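Local coordinates for L-Ala-D/L-Glu Epimerase (Escherichia coli, PDB 1JPD), which belongs to the enolase superfamily, an epimerase by name, with an N-terminal capping domain set against the mouth of a TIM-barrel-like domain, at residues 51-56 with 227-232. Residues are numbered along the deposited sequence; the frame is centred on the assembly and turned at random.
Sequences YPRYGE and ADESCH
The interface between the capping domain and the barrel of this enolase-superfamily fold is bridged here by Tyr54, which reaches from the loop after strand 42-48 to Glu229 and His232, in the loop that follows barrel strand 225-227. Its hydroxyl donates to the carbonyl oxygen of Glu229, OH to O 2.7 Å. The donor lies in the carbonyl plane on a lone pair, with a C=O...OH angle of 113°. That carbonyl belongs to a type I turn running from Asp228 to Cys231, and it also takes a weak bond from NE2 of His232.

The His232 imidazole meets the tyrosine tip to tip in an offset stack, with planes 19° apart and ring centroids separated by 4.2 Å. CE1 of His232 sits over the rim of the phenol, 3.3 Å from CE1 of Tyr54. The opposite face of the phenol carries CD2 of Tyr51, again toward the rim, so the ring lies between Tyr51 of its own loop and His232 of the barrel loop.

Alongside, Arg53 and Glu229 cross at about a right angle. The arginine runs extended, chi3 174°, and its NE comes to 3.6 Å from CG of Glu229, while CB of Glu229 lies over one guanidinium face near the rim. The glutamate chain is bent; its OE2 stays 4.7 Å from NE of Arg53, and the salt bridge of that nitrogen goes instead to Glu182. OH of Tyr51 comes no closer than 4.1 Å to CG of Glu229, the two side chains again crossing at about a right angle.

The phenol hydroxyl is thus tied to a main-chain acceptor of the barrel loop, which would steady the tip of the tyrosine, while the opposite charges of Arg53 and Glu229 may add a through-space attraction.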
loop_
_atom_site.group_PDB
_atom_site.type_symbol
_atom_site.label_atom_id
_atom_site.label_comp_id
_atom_site.label_asym_id
_atom_site.label_seq_id
_atom_site.Cartn_x
_atom_site.Cartn_y
_atom_site.Cartn_z
ATOM N N TYR A 51 11.174 -3.046 -3.208
ATOM C CA TYR A 51 11.174 -2.602 -1.811
ATOM C C TYR A 51 12.549 -2.763 -1.179
ATOM O O TYR A 51 12.929 -3.867 -0.780
ATOM C CB TYR A 51 10.133 -3.414 -1.012
ATOM C CG TYR A 51 9.621 -2.749 0.253
ATOM C CD1 TYR A 51 9.930 -1.422 0.547
ATOM C CD2 TYR A 51 8.794 -3.440 1.138
ATOM C CE1 TYR A 51 9.427 -0.801 1.693
ATOM C CE2 TYR A 51 8.286 -2.828 2.286
ATOM C CZ TYR A 51 8.607 -1.509 2.553
ATOM O OH TYR A 51 8.105 -0.885 3.672
ATOM N N PRO A 52 13.314 -1.662 -1.076
ATOM C CA PRO A 52 14.655 -1.722 -0.484
ATOM C C PRO A 52 14.675 -2.468 0.851
ATOM O O PRO A 52 15.453 -3.411 1.035
ATOM C CB PRO A 52 15.037 -0.247 -0.336
ATOM C CG PRO A 52 14.351 0.391 -1.508
ATOM C CD PRO A 52 12.981 -0.282 -1.480
ATOM N N ARG A 53 13.793 -2.062 1.763
ATOM C CA ARG A 53 13.732 -2.677 3.087
ATOM C C ARG A 53 13.558 -4.203 3.115
ATOM O O ARG A 53 13.640 -4.810 4.182
ATOM C CB ARG A 53 12.626 -2.027 3.930
ATOM C CG ARG A 53 12.748 -2.374 5.408
ATOM C CD ARG A 53 11.576 -1.865 6.211
ATOM N NE ARG A 53 11.619 -2.308 7.605
ATOM C CZ ARG A 53 11.969 -3.530 7.997
ATOM N NH1 ARG A 53 12.329 -4.448 7.110
ATOM N NH2 ARG A 53 11.918 -3.849 9.280
ATOM N N TYR A 54 13.338 -4.827 1.960
ATOM C CA TYR A 54 13.162 -6.279 1.904
ATOM C C TYR A 54 14.182 -6.950 0.989
ATOM O O TYR A 54 13.992 -8.088 0.548
ATOM C CB TYR A 54 11.754 -6.637 1.426
ATOM C CG TYR A 54 10.641 -6.337 2.419
ATOM C CD1 TYR A 54 9.295 -6.445 2.049
ATOM C CD2 TYR A 54 10.930 -5.968 3.731
ATOM C CE1 TYR A 54 8.276 -6.190 2.965
ATOM C CE2 TYR A 54 9.916 -5.712 4.652
ATOM C CZ TYR A 54 8.596 -5.826 4.265
ATOM O OH TYR A 54 7.594 -5.594 5.186
ATOM N N GLY A 55 15.261 -6.230 0.696
ATOM C CA GLY A 55 16.322 -6.777 -0.134
ATOM C C GLY A 55 16.056 -6.825 -1.629
ATOM O O GLY A 55 16.421 -7.804 -2.299
ATOM N N GLU A 56 15.434 -5.780 -2.165
ATOM C CA GLU A 56 15.156 -5.735 -3.591
ATOM C C GLU A 56 15.682 -4.423 -4.156
ATOM O O GLU A 56 15.673 -3.388 -3.496
ATOM C CB GLU A 56 13.664 -5.793 -3.854
ATOM C CG GLU A 56 12.926 -6.961 -3.249
ATOM C CD GLU A 56 11.430 -6.886 -3.542
ATOM O OE1 GLU A 56 10.864 -5.765 -3.469
ATOM O OE2 GLU A 56 10.828 -7.944 -3.834
ATOM N N ALA A 227 -0.564 -3.541 11.288
ATOM C CA ALA A 227 0.707 -4.112 10.869
ATOM C C ALA A 227 1.009 -3.626 9.459
ATOM O O ALA A 227 0.131 -3.639 8.588
ATOM C CB ALA A 227 0.636 -5.636 10.889
ATOM N N ASP A 228 2.248 -3.185 9.246
ATOM C CA ASP A 228 2.688 -2.708 7.940
ATOM C C ASP A 228 3.894 -3.540 7.519
ATOM O O ASP A 228 3.761 -4.482 6.741
ATOM C CB ASP A 228 3.072 -1.230 8.012
ATOM C CG ASP A 228 3.355 -0.630 6.640
ATOM O OD1 ASP A 228 3.236 -1.358 5.627
ATOM O OD2 ASP A 228 3.690 0.576 6.584
ATOM N N GLU A 229 5.070 -3.199 8.036
ATOM C CA GLU A 229 6.265 -3.957 7.696
ATOM C C GLU A 229 6.126 -5.393 8.190
ATOM O O GLU A 229 6.696 -6.300 7.606
ATOM C CB GLU A 229 7.529 -3.311 8.292
ATOM C CG GLU A 229 8.010 -2.055 7.551
ATOM C CD GLU A 229 7.207 -0.803 7.906
ATOM O OE1 GLU A 229 6.069 -0.932 8.422
ATOM O OE2 GLU A 229 7.707 0.318 7.659
ATOM N N SER A 230 5.351 -5.604 9.250
ATOM C CA SER A 230 5.171 -6.949 9.797
ATOM C C SER A 230 4.211 -7.818 9.004
ATOM O O SER A 230 4.106 -9.011 9.266
ATOM C CB SER A 230 4.683 -6.882 11.243
ATOM O OG SER A 230 5.619 -6.212 12.067
ATOM N N CYS A 231 3.515 -7.233 8.037
ATOM C CA CYS A 231 2.572 -7.994 7.228
ATOM C C CYS A 231 2.900 -8.062 5.736
ATOM O O CYS A 231 2.854 -7.040 5.053
ATOM C CB CYS A 231 1.178 -7.403 7.371
ATOM S SG CYS A 231 0.018 -8.105 6.189
ATOM N N HIS A 232 3.203 -9.257 5.226
ATOM C CA HIS A 232 3.505 -9.426 3.799
ATOM C C HIS A 232 2.439 -10.251 3.094
ATOM O O HIS A 232 1.800 -9.794 2.142
ATOM C CB HIS A 232 4.827 -10.158 3.563
ATOM C CG HIS A 232 6.012 -9.528 4.216
ATOM N ND1 HIS A 232 7.295 -9.731 3.757
ATOM C CD2 HIS A 232 6.124 -8.763 5.327
ATOM C CE1 HIS A 232 8.149 -9.120 4.559
ATOM N NE2 HIS A 232 7.464 -8.526 5.520
#